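Local atomic coordinates of dihydroorotase (Saccharomyces cerevisiae S288C, PDB entry 6L0A), a protein that catalyses, as a two-zinc enzyme, the interconversion of N-carbamoyl-aspartate and dihydroorotate, the third step of de novo pyrimidine synthesis. Residues C[63-67]-C[68-72]; C[16-19]-C[20-24]; C[149-153]-C[154-158]; C[159-162]-C[163-166]. All coordinates share one frame; numbering follows the deposited sequence.

Contact 1 of 4, residues C[63-67]-C[68-72]; sequences KLAPK and TTFLM
Ala-65, the first residue to leave the helical backbone after helix 51-64, meets both Thr-68 and Phe-70. Its methyl touches the threonine hydroxyl, CB lying 3.6 Å from Thr-68 OG1, because OG1 sits beside its own backbone N (chi1 -61°). The same Ala-65 CB comes within 4.1 Å of Phe-70 CZ, at the far end of the ring. The carbonyl of Ala-65 accepts Thr-68 N across 3.2 Å. That bond is nearly straight at the hydrogen (166°), yet the donor stands well above the carbonyl plane, 56° out of it. Pro-66 and Lys-67 fill the two middle positions of the type I beta turn that this bond closes. The turn is the link from helix to strand in the beta-alpha-beta unit of strand 37-40, helix 51-64 and strand 69-71, part of the TIM-barrel fold, so the chain reverses within a few residues and enters the parallel sheet. Lys-67 reaches the following segment through its main chain: water 1 donates to Lys-67 O at 2.8 Å and also bonds Thr-69 OG1 at 2.7 Å, an oxygen that has Ala-320 N as a further partner. Beyond the turn, Thr-68 CG2 lies 3.6 Å above one face of the Phe-70 ring, offset toward its rim, while Leu-61 of helix 51-64 and Thr-27 of helix 20-32 also pack against Phe-70.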
loop_
_atom_site.group_PDB
_atom_site.type_symbol
_atom_site.label_atom_id
_atom_site.label_comp_id
_atom_site.label_asym_id
_atom_site.label_seq_id
_atom_site.Cartn_x
_atom_site.Cartn_y
_atom_site.Cartn_z
ATOM N N LYS C 63 -26.513 10.478 -25.248
ATOM C CA LYS C 63 -26.421 11.850 -25.735
ATOM C C LYS C 63 -24.973 12.329 -25.766
ATOM O O LYS C 63 -24.553 12.997 -26.720
ATOM C CB LYS C 63 -27.278 12.767 -24.865
ATOM C CG LYS C 63 -27.489 14.165 -25.423
ATOM C CD LYS C 63 -28.444 14.957 -24.535
ATOM C CE LYS C 63 -29.075 16.124 -25.288
ATOM N NZ LYS C 63 -28.202 16.594 -26.399
ATOM N N LEU C 64 -24.189 11.974 -24.742
ATOM C CA LEU C 64 -22.801 12.415 -24.673
ATOM C C LEU C 64 -21.915 11.682 -25.667
ATOM O O LEU C 64 -20.855 12.196 -26.038
ATOM C CB LEU C 64 -22.252 12.215 -23.257
ATOM C CG LEU C 64 -22.925 12.989 -22.124
ATOM C CD1 LEU C 64 -22.495 12.438 -20.778
ATOM C CD2 LEU C 64 -22.547 14.449 -22.241
ATOM N N ALA C 65 -22.307 10.476 -26.081
ATOM C CA ALA C 65 -21.479 9.642 -26.953
ATOM C C ALA C 65 -22.389 8.813 -27.839
ATOM O O ALA C 65 -22.636 7.630 -27.578
ATOM C CB ALA C 65 -20.542 8.736 -26.146
ATOM N N PRO C 66 -22.917 9.409 -28.915
ATOM C CA PRO C 66 -23.909 8.690 -29.729
ATOM C C PRO C 66 -23.356 7.473 -30.447
ATOM O O PRO C 66 -24.152 6.633 -30.881
ATOM C CB PRO C 66 -24.400 9.758 -30.722
ATOM C CG PRO C 66 -24.069 11.069 -30.071
ATOM C CD PRO C 66 -22.782 10.817 -29.321
ATOM N N LYS C 67 -22.038 7.329 -30.593
ATOM C CA LYS C 67 -21.486 6.177 -31.294
ATOM C C LYS C 67 -21.031 5.058 -30.365
ATOM O O LYS C 67 -20.533 4.035 -30.846
ATOM C CB LYS C 67 -20.320 6.612 -32.190
ATOM C CG LYS C 67 -20.691 7.750 -33.143
ATOM C CD LYS C 67 -19.523 8.143 -34.039
ATOM C CE LYS C 67 -19.881 9.371 -34.876
ATOM N NZ LYS C 67 -18.811 9.725 -35.849
ATOM N N THR C 68 -21.194 5.220 -29.056
ATOM C CA THR C 68 -20.791 4.215 -28.079
ATOM C C THR C 68 -21.977 3.328 -27.718
ATOM O O THR C 68 -23.093 3.813 -27.522
ATOM C CB THR C 68 -20.236 4.900 -26.833
ATOM O OG1 THR C 68 -19.088 5.665 -27.215
ATOM C CG2 THR C 68 -19.833 3.889 -25.779
ATOM N N THR C 69 -21.734 2.025 -27.658
ATOM C CA THR C 69 -22.762 1.054 -27.300
ATOM C C THR C 69 -22.706 0.816 -25.798
ATOM O O THR C 69 -21.674 0.385 -25.283
ATOM C CB THR C 69 -22.539 -0.247 -28.062
ATOM O OG1 THR C 69 -22.707 0.013 -29.468
ATOM C CG2 THR C 69 -23.512 -1.330 -27.592
ATOM N N PHE C 70 -23.809 1.093 -25.104
ATOM C CA PHE C 70 -23.852 1.082 -23.644
ATOM C C PHE C 70 -24.652 -0.121 -23.164
ATOM O O PHE C 70 -25.830 -0.254 -23.503
ATOM C CB PHE C 70 -24.478 2.367 -23.112
ATOM C CG PHE C 70 -23.607 3.568 -23.275
ATOM C CD1 PHE C 70 -22.449 3.697 -22.527
ATOM C CD2 PHE C 70 -23.927 4.559 -24.194
ATOM C CE1 PHE C 70 -21.623 4.795 -22.674
ATOM C CE2 PHE C 70 -23.098 5.668 -24.359
ATOM C CZ PHE C 70 -21.947 5.791 -23.597
ATOM N N LEU C 71 -24.013 -0.985 -22.380
ATOM C CA LEU C 71 -24.678 -2.082 -21.684
ATOM C C LEU C 71 -24.743 -1.718 -20.206
ATOM O O LEU C 71 -23.731 -1.317 -19.630
ATOM C CB LEU C 71 -23.924 -3.390 -21.879
ATOM C CG LEU C 71 -23.584 -3.794 -23.317
ATOM C CD1 LEU C 71 -22.733 -5.069 -23.321
ATOM C CD2 LEU C 71 -24.858 -3.958 -24.157
ATOM N N MET C 72 -25.919 -1.851 -19.606
ATOM C CA MET C 72 -26.203 -1.248 -18.310
ATOM C C MET C 72 -26.357 -2.319 -17.235
ATOM O O MET C 72 -26.584 -3.494 -17.535
ATOM C CB MET C 72 -27.469 -0.396 -18.380
ATOM C CG MET C 72 -27.471 0.633 -19.521
ATOM S SD MET C 72 -26.134 1.858 -19.425
ATOM C CE MET C 72 -26.551 2.737 -17.917
HETATM O O HOH W 1 -20.630 1.250 -30.685
#

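Contact 2 of 4, residues C[16-19]-C[20-24]; sequences HVRE and GAMCE. With ZN (zinc ion), chain K; LMR ((2S)-2-hydroxybutanedioic acid), chain M.
At the zinc site and malate pocket, the loop residues His-16 and Arg-18 hold the ligand, and Arg-18 packs back on Met-22 of helix 20-32. His-16 NE2 binds the zinc ion at 2.2 Å, and malate O1A approaches the same metal at 2.5 Å; His-14 and Asp-258 are further ligands. The other malate carboxylate meets the edge of the Arg-18 guanidinium, with C4 in its plane, and is gripped by two bonds: NH1 to O4B, 2.7 Å and 158°, and NH2 to O4A, 2.9 Å and 169°. Malate O4B also rests over one face of the His-16 imidazole, 3.1 Å from His-16 CE1. Arg-18 NE is held separately by Pro-261 O. Arg-18 CG lies 3.7 Å from Met-22 CG; the two side chains run side by side, and the bend at chi2 (-65°) turns the guanidinium away toward the ligand. With an alanine in place of Arg-18, carboxylate O4A and O4B would probably lose their two-pronged grip and paired positive charge, and a gap would be likely to open beside Met-22 CG. Further along, Cys-23 N donates to Glu-19 O at 3.0 Å, and Cys-23 CA makes a CH...O contact of 3.1 Å with Val-17 O. Gly-20 has positive phi, a backbone shape that favours glycine. His-14 and His-16, at the C-terminal end of strand 11-15, form the His-X-His zinc-binding motif of the amidohydrolase superfamily.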
loop_
_atom_site.group_PDB
_atom_site.type_symbol
_atom_site.label_atom_id
_atom_site.label_comp_id
_atom_site.label_asym_id
_atom_site.label_seq_id
_atom_site.Cartn_x
_atom_site.Cartn_y
_atom_site.Cartn_z
ATOM N N HIS C 16 -16.567 2.886 -15.351
ATOM C CA HIS C 16 -17.194 3.895 -14.504
ATOM C C HIS C 16 -17.166 5.241 -15.217
ATOM O O HIS C 16 -16.087 5.726 -15.581
ATOM C CB HIS C 16 -16.465 4.015 -13.154
ATOM C CG HIS C 16 -16.526 2.775 -12.313
ATOM N ND1 HIS C 16 -17.555 2.521 -11.430
ATOM C CD2 HIS C 16 -15.686 1.715 -12.228
ATOM C CE1 HIS C 16 -17.346 1.354 -10.842
ATOM N NE2 HIS C 16 -16.218 0.843 -11.308
ATOM N N VAL C 17 -18.335 5.864 -15.396
ATOM C CA VAL C 17 -18.401 7.209 -15.963
ATOM C C VAL C 17 -19.047 8.217 -15.026
ATOM O O VAL C 17 -19.189 9.384 -15.403
ATOM C CB VAL C 17 -19.116 7.238 -17.334
ATOM C CG1 VAL C 17 -18.295 6.500 -18.398
ATOM C CG2 VAL C 17 -20.522 6.677 -17.214
ATOM N N ARG C 18 -19.441 7.812 -13.820
ATOM C CA ARG C 18 -19.893 8.753 -12.778
ATOM C C ARG C 18 -21.132 9.515 -13.278
ATOM O O ARG C 18 -21.940 8.984 -14.054
ATOM C CB ARG C 18 -18.741 9.664 -12.345
ATOM C CG ARG C 18 -17.398 8.976 -12.125
ATOM C CD ARG C 18 -17.456 7.996 -10.969
ATOM N NE ARG C 18 -16.101 7.617 -10.566
ATOM C CZ ARG C 18 -15.805 6.517 -9.882
ATOM N NH1 ARG C 18 -16.768 5.671 -9.512
ATOM N NH2 ARG C 18 -14.538 6.261 -9.577
ATOM N N GLU C 19 -21.296 10.763 -12.815
ATOM C CA GLU C 19 -22.440 11.602 -13.163
ATOM C C GLU C 19 -21.963 13.041 -13.359
ATOM O O GLU C 19 -20.774 13.347 -13.224
ATOM C CB GLU C 19 -23.532 11.514 -12.091
ATOM C CG GLU C 19 -24.304 10.193 -12.082
ATOM C CD GLU C 19 -25.598 10.264 -11.282
ATOM O OE1 GLU C 19 -25.563 10.032 -10.048
ATOM O OE2 GLU C 19 -26.655 10.551 -11.890
ATOM N N GLY C 20 -22.897 13.929 -13.710
ATOM C CA GLY C 20 -22.590 15.357 -13.773
ATOM C C GLY C 20 -21.410 15.703 -14.661
ATOM O O GLY C 20 -21.206 15.122 -15.733
ATOM N N ALA C 21 -20.611 16.671 -14.204
ATOM C CA ALA C 21 -19.498 17.165 -15.013
ATOM C C ALA C 21 -18.455 16.087 -15.261
ATOM O O ALA C 21 -17.861 16.028 -16.345
ATOM C CB ALA C 21 -18.845 18.378 -14.342
ATOM N N MET C 22 -18.191 15.238 -14.263
ATOM C CA MET C 22 -17.232 14.161 -14.473
ATOM C C MET C 22 -17.685 13.262 -15.615
ATOM O O MET C 22 -16.877 12.872 -16.464
ATOM C CB MET C 22 -17.049 13.355 -13.184
ATOM C CG MET C 22 -16.065 12.198 -13.324
ATOM S SD MET C 22 -14.395 12.775 -13.654
ATOM C CE MET C 22 -13.797 13.067 -11.968
ATOM N N CYS C 23 -18.982 12.951 -15.653
ATOM C CA CYS C 23 -19.542 12.123 -16.716
ATOM C C CYS C 23 -19.391 12.783 -18.081
ATOM O O CYS C 23 -19.104 12.110 -19.076
ATOM C CB CYS C 23 -21.014 11.844 -16.425
ATOM S SG CYS C 23 -21.799 10.663 -17.546
ATOM N N GLU C 24 -19.614 14.094 -18.152
ATOM C CA GLU C 24 -19.435 14.804 -19.414
ATOM C C GLU C 24 -17.990 14.757 -19.882
ATOM O O GLU C 24 -17.726 14.695 -21.089
ATOM C CB GLU C 24 -19.903 16.251 -19.257
ATOM C CG GLU C 24 -21.360 16.352 -18.832
ATOM C CD GLU C 24 -21.874 17.775 -18.844
ATOM O OE1 GLU C 24 -21.083 18.696 -19.153
ATOM O OE2 GLU C 24 -23.073 17.969 -18.544
HETATM ZN ZN ZN K . -15.353 -1.120 -11.016
HETATM C C1 LMR M . -13.780 -0.381 -7.781
HETATM O O1A LMR M . -14.003 -0.985 -8.864
HETATM O O1B LMR M . -13.475 -1.086 -6.798
HETATM C C2 LMR M . -13.881 1.156 -7.631
HETATM O O2 LMR M . -12.683 1.820 -7.280
HETATM C C3 LMR M . -14.185 1.786 -8.949
HETATM C C4 LMR M . -14.801 3.084 -8.480
HETATM O O4A LMR M . -14.123 3.992 -7.886
HETATM O O4B LMR M . -16.015 3.159 -8.712
#

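Contact 3 of 4, residues C[149-153]-C[154-158]; sequences EPIHV and LNAEE
The imidazole of His-152 is stacked on the amide of Asn-155, their planes only 4° apart, in the loop that leads into helix 156-170 of the barrel. Asn-155 OD1 lies 3.5 Å above the ring plane, over its centre. Although the flat groups are parallel, the two side chains cross at about a right angle. The amide is fixed by two main-chain bonds: Asn-155 OD1 takes His-152 N at 2.8 Å in an almost straight bond (172°), while Asn-155 ND2 gives to Pro-150 O at 3.2 Å, the acceptor close to the amide plane. Both polar ends of the amide therefore reach back to the preceding loop, which fixes its rotation. The ring is placed by a chi1 of 46°, with CG between its backbone N and carbonyl carbon, and ND1 accepts Leu-154 N at 3.1 Å near the ring plane. A leucine in place of His-152 is likely to leave Leu-154 N without its acceptor and the Asn-155 amide without a flat partner over its face. Beside the stack, Ile-151 CG2 packs on Ala-156 CB at 3.9 Å. The loop also faces the second subunit: Val-153 N bonds Asp-219 of that chain, and the two copies of Leu-154 touch. On the helix side, water 2 donates to Val-153 O at 2.8 Å and accepts from Glu-157 N at 3.1 Å.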
loop_
_atom_site.group_PDB
_atom_site.type_symbol
_atom_site.label_atom_id
_atom_site.label_comp_id
_atom_site.label_asym_id
_atom_site.label_seq_id
_atom_site.Cartn_x
_atom_site.Cartn_y
_atom_site.Cartn_z
ATOM N N GLU C 149 -9.396 -17.087 10.449
ATOM C CA GLU C 149 -8.502 -16.482 9.471
ATOM C C GLU C 149 -8.656 -14.963 9.407
ATOM O O GLU C 149 -9.757 -14.459 9.141
ATOM C CB GLU C 149 -8.788 -17.077 8.087
ATOM C CG GLU C 149 -8.481 -18.572 7.943
ATOM C CD GLU C 149 -9.606 -19.353 7.251
ATOM O OE1 GLU C 149 -10.777 -19.236 7.678
ATOM O OE2 GLU C 149 -9.319 -20.088 6.279
ATOM N N PRO C 150 -7.599 -14.194 9.638
ATOM C CA PRO C 150 -7.689 -12.761 9.335
ATOM C C PRO C 150 -7.783 -12.553 7.831
ATOM O O PRO C 150 -7.205 -13.306 7.042
ATOM C CB PRO C 150 -6.399 -12.175 9.926
ATOM C CG PRO C 150 -5.469 -13.331 10.044
ATOM C CD PRO C 150 -6.297 -14.568 10.216
ATOM N N ILE C 151 -8.568 -11.554 7.444
ATOM C CA ILE C 151 -8.737 -11.141 6.056
ATOM C C ILE C 151 -8.269 -9.697 5.950
ATOM O O ILE C 151 -8.670 -8.849 6.758
ATOM C CB ILE C 151 -10.202 -11.276 5.596
ATOM C CG1 ILE C 151 -10.623 -12.748 5.603
ATOM C CG2 ILE C 151 -10.398 -10.665 4.186
ATOM C CD1 ILE C 151 -12.114 -12.957 5.295
ATOM N N HIS C 152 -7.409 -9.428 4.966
ATOM C CA HIS C 152 -6.837 -8.108 4.737
ATOM C C HIS C 152 -6.782 -7.884 3.230
ATOM O O HIS C 152 -7.163 -8.758 2.442
ATOM C CB HIS C 152 -5.451 -8.002 5.378
ATOM C CG HIS C 152 -4.585 -9.180 5.094
ATOM N ND1 HIS C 152 -4.027 -9.406 3.859
ATOM C CD2 HIS C 152 -4.218 -10.227 5.871
ATOM C CE1 HIS C 152 -3.332 -10.528 3.887
ATOM N NE2 HIS C 152 -3.436 -11.050 5.097
ATOM N N VAL C 153 -6.298 -6.711 2.814
ATOM C CA VAL C 153 -6.388 -6.371 1.395
ATOM C C VAL C 153 -5.590 -7.331 0.523
ATOM O O VAL C 153 -5.840 -7.420 -0.679
ATOM C CB VAL C 153 -5.940 -4.915 1.139
ATOM C CG1 VAL C 153 -6.925 -3.914 1.768
ATOM C CG2 VAL C 153 -4.511 -4.697 1.659
ATOM N N LEU C 154 -4.622 -8.054 1.081
ATOM C CA LEU C 154 -3.817 -8.911 0.222
ATOM C C LEU C 154 -4.427 -10.286 -0.007
ATOM O O LEU C 154 -4.185 -10.883 -1.065
ATOM C CB LEU C 154 -2.419 -9.098 0.802
ATOM C CG LEU C 154 -1.464 -7.945 0.594
ATOM C CD1 LEU C 154 -0.207 -8.317 1.324
ATOM C CD2 LEU C 154 -1.192 -7.678 -0.885
ATOM N N ASN C 155 -5.183 -10.823 0.950
ATOM C CA ASN C 155 -5.809 -12.124 0.751
ATOM C C ASN C 155 -7.325 -12.048 0.595
ATOM O O ASN C 155 -7.979 -13.095 0.553
ATOM C CB ASN C 155 -5.429 -13.099 1.883
ATOM C CG ASN C 155 -6.016 -12.722 3.238
ATOM O OD1 ASN C 155 -6.701 -11.700 3.401
ATOM N ND2 ASN C 155 -5.757 -13.570 4.232
ATOM N N ALA C 156 -7.907 -10.841 0.504
ATOM C CA ALA C 156 -9.373 -10.741 0.485
ATOM C C ALA C 156 -9.974 -11.362 -0.776
ATOM O O ALA C 156 -11.094 -11.887 -0.731
ATOM C CB ALA C 156 -9.807 -9.281 0.628
ATOM N N GLU C 157 -9.249 -11.319 -1.901
ATOM C CA GLU C 157 -9.718 -11.947 -3.131
ATOM C C GLU C 157 -9.650 -13.472 -3.032
ATOM O O GLU C 157 -10.627 -14.170 -3.336
ATOM C CB GLU C 157 -8.890 -11.447 -4.316
ATOM C CG GLU C 157 -9.245 -12.110 -5.614
ATOM C CD GLU C 157 -8.530 -11.477 -6.788
ATOM O OE1 GLU C 157 -7.762 -12.180 -7.458
ATOM O OE2 GLU C 157 -8.726 -10.273 -7.037
ATOM N N GLU C 158 -8.507 -14.005 -2.597
ATOM C CA GLU C 158 -8.399 -15.446 -2.368
ATOM C C GLU C 158 -9.475 -15.933 -1.403
ATOM O O GLU C 158 -10.076 -16.997 -1.617
ATOM C CB GLU C 158 -7.011 -15.778 -1.831
ATOM C CG GLU C 158 -6.720 -17.254 -1.667
ATOM C CD GLU C 158 -5.295 -17.476 -1.192
ATOM O OE1 GLU C 158 -5.095 -17.707 0.019
ATOM O OE2 GLU C 158 -4.371 -17.379 -2.028
HETATM O O HOH W 2 -7.590 -8.770 -2.332
#

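Contact 4 of 4, residues C[159-162]-C[163-166]; sequences AFLP and ALKK
Apolar contacts bring Phe-160 against Ala-163 and Leu-164, one turn on in helix 156-170. The methyl of Ala-163 stands over the centre of the phenyl ring in a CH-pi contact: CB is 4.2 Å from the Phe-160 centroid and just 8° off the ring normal. Phe-160 puts its CG opposite the backbone N (chi1 -175°), which carries the ring along the helix until CE2 lies 4.1 Å from Leu-164 CB, the side chains crossing at about a right angle. Leu-161 CD2 and Leu-164 CD2 meet more loosely, at 4.5 Å. This face turns to the barrel, where Leu-136 of strand 133-136 and Leu-178 of strand 175-178 pack against it.

Backbone hydrogen bonds form the second group. Phe-160 O accepts Leu-164 N at 3.2 Å, within the carbonyl plane, and a weak bond from Ala-163 N. Regular helical bonds follow from Lys-165 N to Leu-161 O and from Lys-166 N to Pro-162 O, each 3.0 Å.

Water accounts for the third. Water 3 donates to Ala-159 O and accepts from Ala-163 N, both at 2.8 Å, standing in for the direct helical bond between them. Pro-162 has no N-H to give to the preceding turn, and the helix is kinked there; that the water satisfies the adjoining pair is consistent with a turn opened by the proline, while direct i to i+4 bonds resume from Phe-160 O onward.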
loop_
_atom_site.group_PDB
_atom_site.type_symbol
_atom_site.label_atom_id
_atom_site.label_comp_id
_atom_site.label_asym_id
_atom_site.label_seq_id
_atom_site.Cartn_x
_atom_site.Cartn_y
_atom_site.Cartn_z
ATOM N N ALA C 159 -9.750 -15.155 -0.349
ATOM C CA ALA C 159 -10.762 -15.540 0.633
ATOM C C ALA C 159 -12.164 -15.602 0.030
ATOM O O ALA C 159 -13.023 -16.313 0.555
ATOM C CB ALA C 159 -10.755 -14.568 1.810
ATOM N N PHE C 160 -12.406 -14.866 -1.053
ATOM C CA PHE C 160 -13.700 -14.852 -1.723
ATOM C C PHE C 160 -13.922 -16.069 -2.614
ATOM O O PHE C 160 -15.074 -16.368 -2.957
ATOM C CB PHE C 160 -13.817 -13.579 -2.572
ATOM C CG PHE C 160 -15.162 -13.394 -3.216
ATOM C CD1 PHE C 160 -16.176 -12.714 -2.545
ATOM C CD2 PHE C 160 -15.415 -13.884 -4.493
ATOM C CE1 PHE C 160 -17.420 -12.531 -3.136
ATOM C CE2 PHE C 160 -16.657 -13.717 -5.081
ATOM C CZ PHE C 160 -17.658 -13.028 -4.401
ATOM N N LEU C 161 -12.853 -16.758 -3.016
ATOM C CA LEU C 161 -12.997 -17.796 -4.033
ATOM C C LEU C 161 -13.963 -18.915 -3.638
ATOM O O LEU C 161 -14.717 -19.369 -4.515
ATOM C CB LEU C 161 -11.612 -18.349 -4.394
ATOM C CG LEU C 161 -10.687 -17.346 -5.094
ATOM C CD1 LEU C 161 -9.319 -17.968 -5.357
ATOM C CD2 LEU C 161 -11.312 -16.861 -6.394
ATOM N N PRO C 162 -14.018 -19.387 -2.387
ATOM C CA PRO C 162 -15.089 -20.344 -2.035
ATOM C C PRO C 162 -16.490 -19.818 -2.312
ATOM O O PRO C 162 -17.353 -20.584 -2.764
ATOM C CB PRO C 162 -14.863 -20.587 -0.537
ATOM C CG PRO C 162 -13.406 -20.333 -0.331
ATOM C CD PRO C 162 -13.056 -19.210 -1.279
ATOM N N ALA C 163 -16.738 -18.527 -2.059
ATOM C CA ALA C 163 -18.052 -17.955 -2.346
ATOM C C ALA C 163 -18.371 -18.029 -3.834
ATOM O O ALA C 163 -19.500 -18.357 -4.218
ATOM C CB ALA C 163 -18.124 -16.506 -1.861
ATOM N N LEU C 164 -17.388 -17.717 -4.685
ATOM C CA LEU C 164 -17.576 -17.842 -6.128
ATOM C C LEU C 164 -17.962 -19.267 -6.506
ATOM O O LEU C 164 -18.891 -19.488 -7.295
ATOM C CB LEU C 164 -16.299 -17.434 -6.863
ATOM C CG LEU C 164 -16.295 -17.635 -8.376
ATOM C CD1 LEU C 164 -17.425 -16.816 -9.026
ATOM C CD2 LEU C 164 -14.933 -17.284 -8.977
ATOM N N LYS C 165 -17.240 -20.251 -5.968
ATOM C CA LYS C 165 -17.513 -21.632 -6.352
ATOM C C LYS C 165 -18.903 -22.062 -5.896
ATOM O O LYS C 165 -19.612 -22.758 -6.629
ATOM C CB LYS C 165 -16.436 -22.559 -5.784
ATOM C CG LYS C 165 -15.104 -22.483 -6.529
ATOM C CD LYS C 165 -14.095 -23.440 -5.901
ATOM C CE LYS C 165 -12.725 -22.809 -5.746
ATOM N NZ LYS C 165 -11.779 -23.739 -5.052
ATOM N N LYS C 166 -19.315 -21.641 -4.702
ATOM C CA LYS C 166 -20.645 -22.000 -4.216
ATOM C C LYS C 166 -21.739 -21.378 -5.078
ATOM O O LYS C 166 -22.749 -22.029 -5.372
ATOM C CB LYS C 166 -20.815 -21.581 -2.760
ATOM C CG LYS C 166 -22.164 -22.003 -2.170
ATOM C CD LYS C 166 -22.255 -21.704 -0.693
ATOM C CE LYS C 166 -23.628 -22.085 -0.135
ATOM N NZ LYS C 166 -24.157 -23.332 -0.771
HETATM O O HOH W 3 -15.578 -17.215 0.080
#

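Overall arrangement
Along the chain the order is contact 2, contact 1, contact 3, contact 4. Contacts 2 and 1 form one neighbourhood, their centres about 13 Å apart: Cys-23 of helix 20-32 packs on Leu-64 of helix 51-64, next to the sheet of strands 11-15, 37-40 and 69-71. Contacts 3 and 4 form the other, about 12 Å between centres, sharing helix 156-170, with Ile-151 on Ala-159. Contacts 1 and 4 lie on opposite sides of the chain's centre, about 34 Å between centres. The two pairs thus sample separate helix-and-strand units of the barrel: contact 2 supplies zinc and malate ligands, whereas contact 3 reaches the second subunit.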